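Local coordinates for alpha-toxin (Clostridium novyi, PDB 2VK9), which is a clostridial toxin whose N-terminal part, modelled here, joins a helical region to a catalytic domain of the GT-A glycosyltransferase clan, at residues 9-14 with 67-72; 252-256 with 409-413; 381-385 with 503-507; 403-408 with 492-496; 452-458 with 470-474. Residue numbers count along the deposited sequence, not the author numbering.

Contact 1. Residues 9-14 with 67-72; sequences MKIASI and GRNLAL
An irregular tail can be fastened to a helix by one arginine and an apolar patch centred on two alanines, and residues 9-14 illustrate this. Their backbone has no regular helix or strand: Lys10 is the centre of an inverse gamma turn, Ala12 N bonds back to Met9 O (3.2 Å), and Ser13 and Ile14 are extended. Residues 67-72 lead into helix 69-90, with Leu72 N bonded to Arg68 O at 3.0 Å. In register, CA of Ala12 lies 5.0 Å from CA of Arg68, and CA of Ile14 6.7 Å from CA of Gly67.

The polar link is a hydrogen bond from Arg68 NE to Ala12 O (2.9 Å), made at the guanidinium edge; Arg68 NH1 forms a salt bridge with Glu20.

Apolar contacts centre on Ala71, whose CB is 3.8 Å from Ala12 CB and 4.5 Å from Ile11 CG2. Met9, chi1 t and chi2 p, brings CE to 4.2 Å from Leu72 CD2.

In a close van der Waals approach, Ile14 (m, m) sets CD1 3.7 Å from Gly67 O; a CB on Gly67 would clash with that methyl.

Within this helical N-terminal region, Met9 reaches Leu27 and Leu30 of helix 21-35, Tyr23 touches Ala12 and Arg68, and Tyr59 of helix 42-62 touches Arg68 and Leu72.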
# COMPACT_ATOMS: atom_id res chain seq x y z
N MET A 9 34.22 -21.62 -11.02
CA MET A 9 33.92 -20.28 -11.52
C MET A 9 34.73 -19.89 -12.76
O MET A 9 34.45 -18.88 -13.40
CB MET A 9 34.11 -19.26 -10.40
CG MET A 9 34.38 -17.86 -10.87
SD MET A 9 32.87 -17.04 -11.36
CE MET A 9 32.61 -16.10 -9.87
N LYS A 10 35.73 -20.70 -13.12
CA LYS A 10 36.39 -20.57 -14.43
C LYS A 10 35.56 -21.23 -15.56
O LYS A 10 35.94 -22.23 -16.18
CB LYS A 10 37.84 -21.01 -14.37
CG LYS A 10 38.73 -20.03 -13.58
CD LYS A 10 38.51 -20.06 -12.06
CE LYS A 10 39.45 -19.13 -11.30
NZ LYS A 10 40.83 -19.65 -11.11
N ILE A 11 34.36 -20.67 -15.70
CA ILE A 11 33.47 -20.76 -16.85
C ILE A 11 33.56 -19.32 -17.36
O ILE A 11 33.00 -18.97 -18.39
CB ILE A 11 31.99 -21.14 -16.40
CG1 ILE A 11 30.98 -21.01 -17.56
CG2 ILE A 11 31.49 -20.26 -15.24
CD1 ILE A 11 30.93 -22.19 -18.54
N ALA A 12 34.29 -18.52 -16.59
CA ALA A 12 34.52 -17.11 -16.87
C ALA A 12 35.90 -16.84 -17.48
O ALA A 12 36.35 -15.69 -17.53
CB ALA A 12 34.35 -16.31 -15.59
N SER A 13 36.57 -17.88 -17.95
CA SER A 13 37.88 -17.71 -18.53
C SER A 13 37.81 -17.44 -20.03
O SER A 13 37.07 -18.08 -20.75
CB SER A 13 38.77 -18.92 -18.24
OG SER A 13 38.58 -19.92 -19.21
N ILE A 14 38.59 -16.46 -20.49
CA ILE A 14 38.80 -16.20 -21.90
C ILE A 14 40.25 -16.59 -22.20
O ILE A 14 41.15 -16.12 -21.53
CB ILE A 14 38.59 -14.71 -22.24
CG1 ILE A 14 37.14 -14.26 -21.94
CG2 ILE A 14 38.99 -14.40 -23.69
CD1 ILE A 14 36.05 -15.01 -22.69
N GLY A 67 34.64 -10.22 -22.04
CA GLY A 67 34.09 -11.50 -22.45
C GLY A 67 33.65 -12.31 -21.26
O GLY A 67 32.96 -13.30 -21.43
N ARG A 68 34.04 -11.87 -20.07
CA ARG A 68 33.71 -12.55 -18.80
C ARG A 68 32.30 -12.21 -18.31
O ARG A 68 31.77 -12.89 -17.44
CB ARG A 68 34.72 -12.19 -17.70
CG ARG A 68 36.17 -12.39 -18.09
CD ARG A 68 37.11 -12.49 -16.89
NE ARG A 68 38.20 -13.42 -17.21
CZ ARG A 68 39.48 -13.08 -17.37
NH1 ARG A 68 39.88 -11.83 -17.22
NH2 ARG A 68 40.36 -14.01 -17.67
N ASN A 69 31.71 -11.15 -18.86
CA ASN A 69 30.43 -10.63 -18.38
C ASN A 69 29.29 -11.61 -18.34
O ASN A 69 28.57 -11.67 -17.35
CB ASN A 69 30.02 -9.38 -19.15
CG ASN A 69 30.82 -8.17 -18.76
OD1 ASN A 69 31.65 -8.23 -17.85
ND2 ASN A 69 30.59 -7.06 -19.45
N LEU A 70 29.09 -12.35 -19.43
CA LEU A 70 27.98 -13.29 -19.51
C LEU A 70 28.09 -14.37 -18.44
O LEU A 70 27.12 -14.70 -17.78
CB LEU A 70 27.92 -13.93 -20.90
CG LEU A 70 26.78 -14.93 -21.14
CD1 LEU A 70 25.43 -14.23 -21.02
CD2 LEU A 70 26.92 -15.60 -22.49
N ALA A 71 29.31 -14.86 -18.25
CA ALA A 71 29.56 -15.85 -17.21
C ALA A 71 29.26 -15.27 -15.82
O ALA A 71 28.68 -15.95 -14.97
CB ALA A 71 30.99 -16.33 -17.29
N LEU A 72 29.65 -14.02 -15.62
CA LEU A 72 29.50 -13.35 -14.33
C LEU A 72 28.05 -13.01 -14.05
O LEU A 72 27.65 -12.97 -12.90
CB LEU A 72 30.38 -12.10 -14.25
CG LEU A 72 31.85 -12.39 -13.96
CD1 LEU A 72 32.70 -11.16 -14.18
CD2 LEU A 72 32.06 -12.93 -12.55

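Contact 2. Residues 252-256 with 409-413; sequences YYYQE and YEILN
Two tyrosines, each giving its hydroxyl proton to a carboxylate on the opposing helix, make the shortest bonds here: Tyr252 OH to Glu410 OE2 at 2.6 Å and Tyr409 OH to Glu256 OE2 at 2.7 Å. Glu256 OE2 is also bound by Tyr459 OH, so this acceptor is shared. Next come the paired amides, where Asn413 ND2 donates to Gln255 OE1 (2.8 Å) and Gln255 NE2 returns a weak bond to Asn413 OD1 (3.3 Å). Gln255 reaches across with chi1 and chi2 both t; Asn413 is m.

Residues 252-256 and 409-413 are interior turns of helices 247-259 and 396-422. The short axes approach to 12.7 Å with a crossing angle of 53°, a wide separation that suits long side chains rather than close backbone packing. It is a buried helix-helix interface of the GT-A catalytic domain, bridged by aromatic and polar groups.

Between the polar links, the rings of Tyr252 (chi1 m) and Tyr409 (chi1 -96°) form an offset stack, with centroids 4.6 Å apart and planes at 19°. Their CA atoms are 7.5 Å apart, the closest across the segments. Each ring also receives the other's CB over its face in a CH-pi contact: Tyr409 CB is 3.6 Å from the Tyr252 centroid, and Tyr252 CB 4.1 Å from the Tyr409 centroid. Gln255 NE2 borders the Tyr409 ring edge, 3.5 Å from CE1. Ile269 of helix 263-278 touches both Tyr252 and Glu256.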
# COMPACT_ATOMS: atom_id res chain seq x y z
N TYR A 252 5.14 13.24 6.70
CA TYR A 252 4.42 12.82 5.51
C TYR A 252 2.97 12.52 5.87
O TYR A 252 2.06 12.71 5.06
CB TYR A 252 5.07 11.61 4.86
CG TYR A 252 6.57 11.67 4.66
CD1 TYR A 252 7.34 10.53 4.82
CD2 TYR A 252 7.21 12.85 4.28
CE1 TYR A 252 8.70 10.54 4.62
CE2 TYR A 252 8.58 12.89 4.07
CZ TYR A 252 9.32 11.72 4.24
OH TYR A 252 10.69 11.72 4.06
N TYR A 253 2.76 12.05 7.10
CA TYR A 253 1.43 11.77 7.61
C TYR A 253 0.56 13.02 7.60
O TYR A 253 -0.53 13.02 7.03
CB TYR A 253 1.49 11.13 9.01
CG TYR A 253 0.14 10.90 9.65
CD1 TYR A 253 -0.66 9.82 9.27
CD2 TYR A 253 -0.33 11.75 10.64
CE1 TYR A 253 -1.91 9.60 9.86
CE2 TYR A 253 -1.57 11.54 11.24
CZ TYR A 253 -2.36 10.47 10.83
OH TYR A 253 -3.57 10.28 11.42
N TYR A 254 1.06 14.10 8.20
CA TYR A 254 0.31 15.35 8.24
C TYR A 254 0.18 16.02 6.88
O TYR A 254 -0.80 16.74 6.64
CB TYR A 254 0.87 16.30 9.30
CG TYR A 254 0.60 15.81 10.70
CD1 TYR A 254 1.62 15.30 11.49
CD2 TYR A 254 -0.70 15.80 11.21
CE1 TYR A 254 1.38 14.83 12.78
CE2 TYR A 254 -0.96 15.33 12.49
CZ TYR A 254 0.08 14.85 13.27
OH TYR A 254 -0.16 14.39 14.54
N GLN A 255 1.14 15.76 6.00
CA GLN A 255 1.10 16.21 4.63
C GLN A 255 -0.08 15.59 3.90
O GLN A 255 -0.82 16.27 3.18
CB GLN A 255 2.41 15.85 3.94
CG GLN A 255 2.48 16.28 2.48
CD GLN A 255 3.77 15.87 1.82
OE1 GLN A 255 4.86 16.12 2.35
NE2 GLN A 255 3.66 15.24 0.66
N GLU A 256 -0.27 14.29 4.08
CA GLU A 256 -1.40 13.62 3.47
C GLU A 256 -2.72 14.05 4.11
O GLU A 256 -3.75 14.09 3.45
CB GLU A 256 -1.22 12.11 3.54
CG GLU A 256 0.02 11.61 2.81
CD GLU A 256 0.08 12.03 1.35
OE1 GLU A 256 -0.94 11.91 0.63
OE2 GLU A 256 1.15 12.48 0.91
N TYR A 409 9.36 10.34 -1.02
CA TYR A 409 8.75 11.55 -0.48
C TYR A 409 9.71 12.72 -0.51
O TYR A 409 9.30 13.84 -0.83
CB TYR A 409 8.16 11.32 0.92
CG TYR A 409 6.68 11.01 0.88
CD1 TYR A 409 5.73 12.04 0.90
CD2 TYR A 409 6.22 9.69 0.80
CE1 TYR A 409 4.37 11.77 0.84
CE2 TYR A 409 4.86 9.41 0.75
CZ TYR A 409 3.94 10.46 0.77
OH TYR A 409 2.60 10.18 0.72
N GLU A 410 10.98 12.48 -0.19
CA GLU A 410 11.99 13.54 -0.20
C GLU A 410 12.18 14.12 -1.60
O GLU A 410 12.20 15.34 -1.77
CB GLU A 410 13.31 13.08 0.41
CG GLU A 410 13.32 12.98 1.94
CD GLU A 410 12.62 14.16 2.66
OE1 GLU A 410 13.22 15.27 2.73
OE2 GLU A 410 11.48 13.98 3.16
N ILE A 411 12.29 13.24 -2.59
CA ILE A 411 12.34 13.63 -3.99
C ILE A 411 11.14 14.51 -4.36
O ILE A 411 11.32 15.61 -4.89
CB ILE A 411 12.45 12.39 -4.93
CG1 ILE A 411 13.86 11.78 -4.84
CG2 ILE A 411 12.13 12.75 -6.38
CD1 ILE A 411 13.95 10.34 -5.35
N LEU A 412 9.93 14.04 -4.05
CA LEU A 412 8.69 14.77 -4.33
C LEU A 412 8.63 16.13 -3.65
O LEU A 412 8.38 17.15 -4.29
CB LEU A 412 7.47 13.94 -3.94
CG LEU A 412 6.08 14.61 -3.93
CD1 LEU A 412 5.46 14.64 -5.31
CD2 LEU A 412 5.15 13.88 -2.96
N ASN A 413 8.87 16.15 -2.35
CA ASN A 413 8.83 17.40 -1.60
C ASN A 413 9.93 18.38 -2.03
O ASN A 413 9.74 19.59 -1.98
CB ASN A 413 8.85 17.14 -0.09
CG ASN A 413 7.55 16.54 0.43
OD1 ASN A 413 6.50 16.59 -0.23
ND2 ASN A 413 7.60 15.97 1.63

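Contact 3. Residues 381-385 with 503-507; sequences KKTFS and QEIFE
How the chain from 503 to 507 covers the strand next to the edge of a sheet can be followed residue by residue. The partner, residues 381-385, enters strand 382-391 with an extended backbone. Gln503, on helix 500-503, has the nearest CA, 7.8 Å from CA of Phe384. With chi1 m and chi2 t it lays its aliphatic part and amide over one face of the Phe384 ring, Gln503 CG lying 3.7 Å from Phe384 CE2. The amide is held by Leu498 O through NE2 and by Arg374 through OE1.

Glu504 and Ile505 carry the chain round with helical backbone angles, and Phe506 N bonds to Gln503 O at 2.9 Å. Phe506 aims its CB at the strand, 3.9 Å from Phe384 CZ, while its ring (chi1 m) leads away and touches Thr484 of helix 477-488. Its backbone is hydrogen-bonded to Leu372 of strand 371-376, the outermost strand next to 382-391. Glu507 turns extended at -84/131°, with chi1 and chi2 both t, and sends OE2 to Lys382 NZ at 3.1 Å, a salt bridge; Lys382 meets it with chi1 m and the rest of its chain t.

The chemistry is therefore graded: a buried phenyl ring is covered by the side chain of Gln503, amide carbon included, and the CB of Phe506, while charges pair at the more accessible margin, where Arg374 adds a weak, long ion pair to Glu507.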
# COMPACT_ATOMS: atom_id res chain seq x y z
N LYS A 381 -3.44 -11.54 -13.84
CA LYS A 381 -2.15 -11.71 -13.16
C LYS A 381 -2.19 -11.09 -11.76
O LYS A 381 -2.83 -10.05 -11.55
CB LYS A 381 -1.02 -11.07 -13.98
CG LYS A 381 -1.25 -9.60 -14.35
CD LYS A 381 0.06 -8.82 -14.51
CE LYS A 381 0.55 -8.29 -13.16
NZ LYS A 381 1.80 -7.46 -13.26
N LYS A 382 -1.49 -11.73 -10.82
CA LYS A 382 -1.42 -11.27 -9.43
C LYS A 382 -0.48 -10.08 -9.26
O LYS A 382 0.47 -9.90 -10.03
CB LYS A 382 -0.97 -12.40 -8.51
CG LYS A 382 -1.98 -13.53 -8.33
CD LYS A 382 -1.35 -14.64 -7.51
CE LYS A 382 -2.38 -15.58 -6.92
NZ LYS A 382 -1.78 -16.45 -5.86
N THR A 383 -0.75 -9.26 -8.25
CA THR A 383 0.09 -8.11 -7.94
C THR A 383 0.11 -7.86 -6.43
O THR A 383 -0.90 -8.07 -5.76
CB THR A 383 -0.37 -6.83 -8.70
OG1 THR A 383 0.58 -5.78 -8.52
CG2 THR A 383 -1.77 -6.36 -8.24
N PHE A 384 1.25 -7.43 -5.90
CA PHE A 384 1.36 -7.02 -4.50
C PHE A 384 0.27 -6.02 -4.13
O PHE A 384 -0.01 -5.09 -4.89
CB PHE A 384 2.71 -6.37 -4.19
CG PHE A 384 3.84 -7.35 -4.00
CD1 PHE A 384 3.67 -8.53 -3.30
CD2 PHE A 384 5.11 -7.05 -4.50
CE1 PHE A 384 4.74 -9.42 -3.13
CE2 PHE A 384 6.18 -7.93 -4.32
CZ PHE A 384 5.99 -9.12 -3.64
N SER A 385 -0.33 -6.24 -2.97
CA SER A 385 -1.23 -5.29 -2.35
C SER A 385 -0.70 -5.01 -0.95
O SER A 385 -0.14 -5.90 -0.31
CB SER A 385 -2.63 -5.89 -2.23
OG SER A 385 -3.52 -4.96 -1.66
N GLN A 503 8.21 -12.42 -7.07
CA GLN A 503 7.31 -11.88 -6.07
C GLN A 503 6.73 -12.98 -5.22
O GLN A 503 6.39 -12.76 -4.07
CB GLN A 503 6.17 -11.13 -6.73
CG GLN A 503 6.58 -9.87 -7.42
CD GLN A 503 5.40 -9.14 -8.03
OE1 GLN A 503 4.24 -9.41 -7.71
NE2 GLN A 503 5.70 -8.18 -8.90
N GLU A 504 6.59 -14.16 -5.81
CA GLU A 504 5.99 -15.29 -5.11
C GLU A 504 6.70 -15.56 -3.78
O GLU A 504 6.07 -15.99 -2.82
CB GLU A 504 5.98 -16.53 -6.01
CG GLU A 504 4.93 -17.58 -5.63
CD GLU A 504 4.79 -18.72 -6.66
OE1 GLU A 504 5.24 -18.54 -7.82
OE2 GLU A 504 4.21 -19.78 -6.30
N ILE A 505 8.00 -15.29 -3.73
CA ILE A 505 8.82 -15.43 -2.52
C ILE A 505 8.24 -14.64 -1.35
O ILE A 505 8.17 -15.14 -0.23
CB ILE A 505 10.26 -14.94 -2.77
CG1 ILE A 505 10.95 -15.80 -3.82
CG2 ILE A 505 11.07 -14.93 -1.47
CD1 ILE A 505 12.18 -15.12 -4.43
N PHE A 506 7.84 -13.41 -1.60
CA PHE A 506 7.38 -12.53 -0.54
C PHE A 506 5.88 -12.55 -0.39
O PHE A 506 5.31 -11.66 0.21
CB PHE A 506 7.83 -11.10 -0.82
CG PHE A 506 9.31 -10.93 -0.84
CD1 PHE A 506 10.03 -11.14 -2.00
CD2 PHE A 506 9.98 -10.56 0.32
CE1 PHE A 506 11.40 -10.98 -2.02
CE2 PHE A 506 11.35 -10.39 0.31
CZ PHE A 506 12.07 -10.60 -0.86
N GLU A 507 5.23 -13.57 -0.94
CA GLU A 507 3.78 -13.66 -0.92
C GLU A 507 3.28 -14.26 0.38
O GLU A 507 3.78 -15.30 0.83
CB GLU A 507 3.28 -14.47 -2.11
CG GLU A 507 1.77 -14.37 -2.34
CD GLU A 507 1.29 -15.12 -3.58
OE1 GLU A 507 2.06 -15.95 -4.13
OE2 GLU A 507 0.13 -14.90 -4.01

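Contact 4. Residues 403-408 with 492-496; sequences SQLENR and KNTFD
A regular helix can receive an irregular loop if its side chains bond to a loop carbonyl and a loop amide side chain. Residues 403-408 are continuous alpha helix, with Asn407 N bonded to Ser403 O (2.8 Å) and Arg408 N to Gln404 O (2.9 Å). Residues 492-496 are loop: Asn493 takes a left-handed conformation (60/27°), Thr494 is extended, and Thr494 OG1 accepts from Asp496 N at 2.7 Å in an ST turn. The closest CA atoms, Gln404 and Asn493, are 5.4 Å apart.

Ser403 OG (chi1 t) donates to Asn493 OD1 at 2.7 Å. The next residue, Gln404 (m, m), sends NE2 to Thr494 O at 2.7 Å, while its OE1 receives Arg408 NE (2.7 Å) and NH2 (3.0 Å), which aligns the arginine. Arg408 NH2 adds a weak bond to Thr494 O (3.4 Å), and Phe495 CD2 lies over the guanidinium face, 3.6 Å from NH2.

These polar contacts join helix 396-422 of the GT-A glycosyltransferase domain to the connection between helices 477-488 and 500-503. Asp486 of helix 477-488 binds Gln404 NE2 and the Asn493 and Thr494 amides, Ile479 and Ser482 of that helix touch Arg408, and Phe452 of helix 447-453 meets the Phe495 ring.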
# COMPACT_ATOMS: atom_id res chain seq x y z
N SER A 403 12.84 3.07 3.84
CA SER A 403 13.80 3.75 2.99
C SER A 403 13.16 4.18 1.66
O SER A 403 13.26 5.34 1.27
CB SER A 403 15.01 2.84 2.75
OG SER A 403 15.93 3.44 1.86
N GLN A 404 12.47 3.25 0.99
CA GLN A 404 11.71 3.57 -0.22
C GLN A 404 10.78 4.76 -0.01
O GLN A 404 10.82 5.72 -0.77
CB GLN A 404 10.88 2.37 -0.69
CG GLN A 404 11.65 1.32 -1.46
CD GLN A 404 12.07 1.75 -2.87
OE1 GLN A 404 11.60 2.76 -3.41
NE2 GLN A 404 12.98 0.98 -3.46
N LEU A 405 9.94 4.67 1.02
CA LEU A 405 8.96 5.72 1.30
C LEU A 405 9.64 7.07 1.53
O LEU A 405 9.21 8.08 0.97
CB LEU A 405 8.07 5.34 2.50
CG LEU A 405 6.90 6.28 2.84
CD1 LEU A 405 5.70 6.01 1.98
CD2 LEU A 405 6.48 6.14 4.28
N GLU A 406 10.69 7.08 2.35
CA GLU A 406 11.42 8.30 2.68
C GLU A 406 12.08 8.89 1.44
O GLU A 406 12.05 10.10 1.23
CB GLU A 406 12.50 8.02 3.72
CG GLU A 406 12.03 8.08 5.16
CD GLU A 406 13.06 7.54 6.13
OE1 GLU A 406 14.17 7.17 5.67
OE2 GLU A 406 12.77 7.47 7.35
N ASN A 407 12.66 8.01 0.63
CA ASN A 407 13.30 8.40 -0.61
C ASN A 407 12.34 9.05 -1.61
O ASN A 407 12.62 10.11 -2.15
CB ASN A 407 13.98 7.20 -1.26
CG ASN A 407 14.73 7.55 -2.52
OD1 ASN A 407 15.72 8.28 -2.49
ND2 ASN A 407 14.26 7.04 -3.64
N ARG A 408 11.20 8.40 -1.83
CA ARG A 408 10.21 8.90 -2.77
C ARG A 408 9.56 10.20 -2.33
O ARG A 408 9.25 11.05 -3.16
CB ARG A 408 9.15 7.84 -3.03
CG ARG A 408 9.67 6.73 -3.88
CD ARG A 408 8.90 5.49 -3.68
NE ARG A 408 9.59 4.37 -4.31
CZ ARG A 408 9.20 3.80 -5.45
NH1 ARG A 408 8.10 4.21 -6.08
NH2 ARG A 408 9.91 2.79 -5.93
N LYS A 492 19.43 -0.68 -3.21
CA LYS A 492 18.64 0.20 -2.35
C LYS A 492 18.01 1.34 -3.13
O LYS A 492 18.62 1.87 -4.05
CB LYS A 492 19.48 0.74 -1.18
CG LYS A 492 20.72 1.55 -1.57
CD LYS A 492 21.66 1.74 -0.37
CE LYS A 492 22.87 2.64 -0.71
NZ LYS A 492 22.52 4.10 -0.71
N ASN A 493 16.78 1.70 -2.76
CA ASN A 493 16.05 2.81 -3.39
C ASN A 493 15.79 2.67 -4.88
O ASN A 493 15.65 3.67 -5.58
CB ASN A 493 16.75 4.15 -3.12
CG ASN A 493 16.79 4.50 -1.66
OD1 ASN A 493 16.13 3.87 -0.84
ND2 ASN A 493 17.58 5.50 -1.32
N THR A 494 15.71 1.43 -5.38
CA THR A 494 15.38 1.24 -6.78
C THR A 494 13.93 1.60 -7.04
O THR A 494 13.10 1.53 -6.13
CB THR A 494 15.63 -0.20 -7.27
OG1 THR A 494 15.18 -0.32 -8.62
CG2 THR A 494 14.89 -1.21 -6.43
N PHE A 495 13.62 2.00 -8.26
CA PHE A 495 12.23 2.17 -8.67
C PHE A 495 11.78 0.94 -9.43
O PHE A 495 10.67 0.89 -9.95
CB PHE A 495 12.04 3.43 -9.51
CG PHE A 495 12.39 4.70 -8.79
CD1 PHE A 495 13.66 5.25 -8.90
CD2 PHE A 495 11.45 5.34 -8.00
CE1 PHE A 495 13.99 6.43 -8.22
CE2 PHE A 495 11.77 6.51 -7.32
CZ PHE A 495 13.04 7.06 -7.44
N ASP A 496 12.65 -0.07 -9.50
CA ASP A 496 12.33 -1.26 -10.27
C ASP A 496 11.43 -2.22 -9.54
O ASP A 496 11.32 -2.19 -8.32
CB ASP A 496 13.60 -1.96 -10.76
CG ASP A 496 14.27 -1.22 -11.90
OD1 ASP A 496 13.57 -0.83 -12.86
OD2 ASP A 496 15.50 -1.03 -11.83

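Contact 5. Residues 452-458 with 470-474; sequences FYQQIIG and STVFF
Neighbouring pieces of one chain, only a dozen residues apart, can fold back on each other through aromatic rings. Phe452, on helix 447-453, sits with its CA 6.5 Å from that of Phe473. With chi1 t, its ring approaches both phenylalanines: CE1 is 3.5 Å from Phe474 CE2, and CD1 is 4.2 Å from Phe473 CB. The Phe452 and Phe474 rings meet obliquely, planes at 54° and centroids 5.2 Å apart. The backbone continues through residues 454-457 with helical angles, Gln455 N bonding to Phe452 O at 2.8 Å.

Gln455 points its CB at the partner and places CG over the face of the Phe473 ring, 3.8 Å from the centroid, in a CH-pi contact. Gln455 CA lies 6.2 Å from Ser470 CA. Ile456 starts away from the partner, yet its CG1 comes 4.3 Å from Phe474 CZ. Gly458 ends the walk: its carbonyl O takes a weak bond from Ser470 OG at 3.1 Å.

Across the gap, residues 470-473 also have helical angles, with Phe473 N bonded to Ser470 O (3.2 Å) and both Phe473 and Phe474 in chi1 m. Arg408 donates to Phe473 O, and Ile456 touches Leu412 and Ile415, so helix 396-422 borders the cluster. Two short pieces with helical backbone angles thus pack through a cluster of three phenylalanines within the catalytic GT-A domain, just before helix 477-488.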
# COMPACT_ATOMS: atom_id res chain seq x y z
N PHE A 452 8.03 7.04 -12.52
CA PHE A 452 7.89 7.66 -11.21
C PHE A 452 7.93 9.18 -11.30
O PHE A 452 6.99 9.85 -10.86
CB PHE A 452 8.95 7.15 -10.25
CG PHE A 452 9.02 7.93 -8.97
CD1 PHE A 452 8.09 7.70 -7.95
CD2 PHE A 452 9.99 8.91 -8.78
CE1 PHE A 452 8.14 8.41 -6.77
CE2 PHE A 452 10.05 9.64 -7.60
CZ PHE A 452 9.12 9.39 -6.59
N TYR A 453 9.01 9.74 -11.87
CA TYR A 453 9.16 11.19 -11.96
C TYR A 453 8.03 11.87 -12.73
O TYR A 453 7.66 13.02 -12.44
CB TYR A 453 10.51 11.57 -12.54
CG TYR A 453 11.64 11.53 -11.53
CD1 TYR A 453 12.28 10.33 -11.22
CD2 TYR A 453 12.07 12.69 -10.89
CE1 TYR A 453 13.32 10.30 -10.30
CE2 TYR A 453 13.11 12.66 -9.97
CZ TYR A 453 13.73 11.47 -9.68
OH TYR A 453 14.76 11.43 -8.77
N GLN A 454 7.46 11.15 -13.69
CA GLN A 454 6.29 11.62 -14.42
C GLN A 454 5.02 11.78 -13.54
O GLN A 454 4.05 12.42 -13.96
CB GLN A 454 6.02 10.71 -15.62
CG GLN A 454 6.94 10.99 -16.81
CD GLN A 454 6.93 9.88 -17.87
OE1 GLN A 454 5.90 9.27 -18.15
NE2 GLN A 454 8.09 9.63 -18.47
N GLN A 455 5.04 11.21 -12.33
CA GLN A 455 3.87 11.26 -11.43
C GLN A 455 3.79 12.51 -10.56
O GLN A 455 2.70 12.92 -10.16
CB GLN A 455 3.82 10.03 -10.54
CG GLN A 455 2.60 9.18 -10.76
CD GLN A 455 2.38 8.84 -12.21
OE1 GLN A 455 3.33 8.56 -12.95
NE2 GLN A 455 1.13 8.87 -12.64
N ILE A 456 4.95 13.09 -10.28
CA ILE A 456 5.07 14.25 -9.41
C ILE A 456 4.12 15.40 -9.76
O ILE A 456 3.50 15.99 -8.87
CB ILE A 456 6.53 14.74 -9.37
CG1 ILE A 456 7.44 13.65 -8.81
CG2 ILE A 456 6.64 16.02 -8.57
CD1 ILE A 456 8.91 13.80 -9.18
N ILE A 457 4.00 15.73 -11.05
CA ILE A 457 3.13 16.83 -11.51
C ILE A 457 1.66 16.65 -11.11
O ILE A 457 1.02 17.59 -10.65
CB ILE A 457 3.22 17.12 -13.05
CG1 ILE A 457 3.00 15.85 -13.89
CG2 ILE A 457 4.55 17.81 -13.39
CD1 ILE A 457 2.14 16.09 -15.18
N GLY A 458 1.14 15.43 -11.27
CA GLY A 458 -0.26 15.14 -10.96
C GLY A 458 -0.52 14.71 -9.53
O GLY A 458 -1.57 14.15 -9.24
N SER A 470 -2.16 9.03 -7.99
CA SER A 470 -0.74 9.25 -7.74
C SER A 470 -0.10 8.38 -6.65
O SER A 470 1.09 8.06 -6.75
CB SER A 470 -0.47 10.72 -7.43
OG SER A 470 -0.12 11.44 -8.61
N THR A 471 -0.87 8.01 -5.63
CA THR A 471 -0.26 7.49 -4.39
C THR A 471 0.18 6.03 -4.40
O THR A 471 0.80 5.56 -3.45
CB THR A 471 -1.12 7.77 -3.16
OG1 THR A 471 -2.25 6.90 -3.16
CG2 THR A 471 -1.56 9.25 -3.14
N VAL A 472 -0.13 5.33 -5.49
CA VAL A 472 0.40 3.99 -5.72
C VAL A 472 1.92 4.06 -5.80
O VAL A 472 2.61 3.13 -5.39
CB VAL A 472 -0.15 3.35 -7.03
CG1 VAL A 472 0.08 1.85 -7.03
CG2 VAL A 472 -1.64 3.64 -7.19
N PHE A 473 2.43 5.19 -6.33
CA PHE A 473 3.86 5.42 -6.58
C PHE A 473 4.63 5.92 -5.36
O PHE A 473 5.86 5.77 -5.29
CB PHE A 473 4.05 6.43 -7.71
CG PHE A 473 3.67 5.92 -9.07
CD1 PHE A 473 2.33 5.84 -9.46
CD2 PHE A 473 4.65 5.53 -9.98
CE1 PHE A 473 1.97 5.37 -10.74
CE2 PHE A 473 4.31 5.06 -11.25
CZ PHE A 473 2.96 4.98 -11.63
N PHE A 474 3.92 6.52 -4.40
CA PHE A 474 4.58 7.16 -3.27
C PHE A 474 4.43 6.43 -1.94
O PHE A 474 5.38 6.38 -1.16
CB PHE A 474 4.14 8.62 -3.13
CG PHE A 474 4.38 9.43 -4.37
CD1 PHE A 474 3.38 9.56 -5.33
CD2 PHE A 474 5.60 10.04 -4.60
CE1 PHE A 474 3.60 10.30 -6.48
CE2 PHE A 474 5.83 10.78 -5.75
CZ PHE A 474 4.83 10.91 -6.69

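Overall arrangement
Contacts 2, 4 and 5 form one cluster: helix 396-422 supplies a segment to contacts 2 and 4, while its Arg408 binds Phe473 O of contact 5 and its Leu412 packs on Ile456 and Phe474. Contact 2 is the most buried and mixes stacked tyrosines with short polar bonds; contact 5 is chiefly aromatic, and contact 4 mainly amide and guanidinium chemistry on a loop. Contact 3, beside the outermost strand, has a salt bridge at its margin; its nearest atoms are about 7 Å from contact 5 and 8 Å from contact 4. Contact 1 stands apart in the N-terminal helices, its centre about 41 Å from the centre of the chain, partly buried, pairing one arginine hydrogen bond with apolar contacts about two alanines.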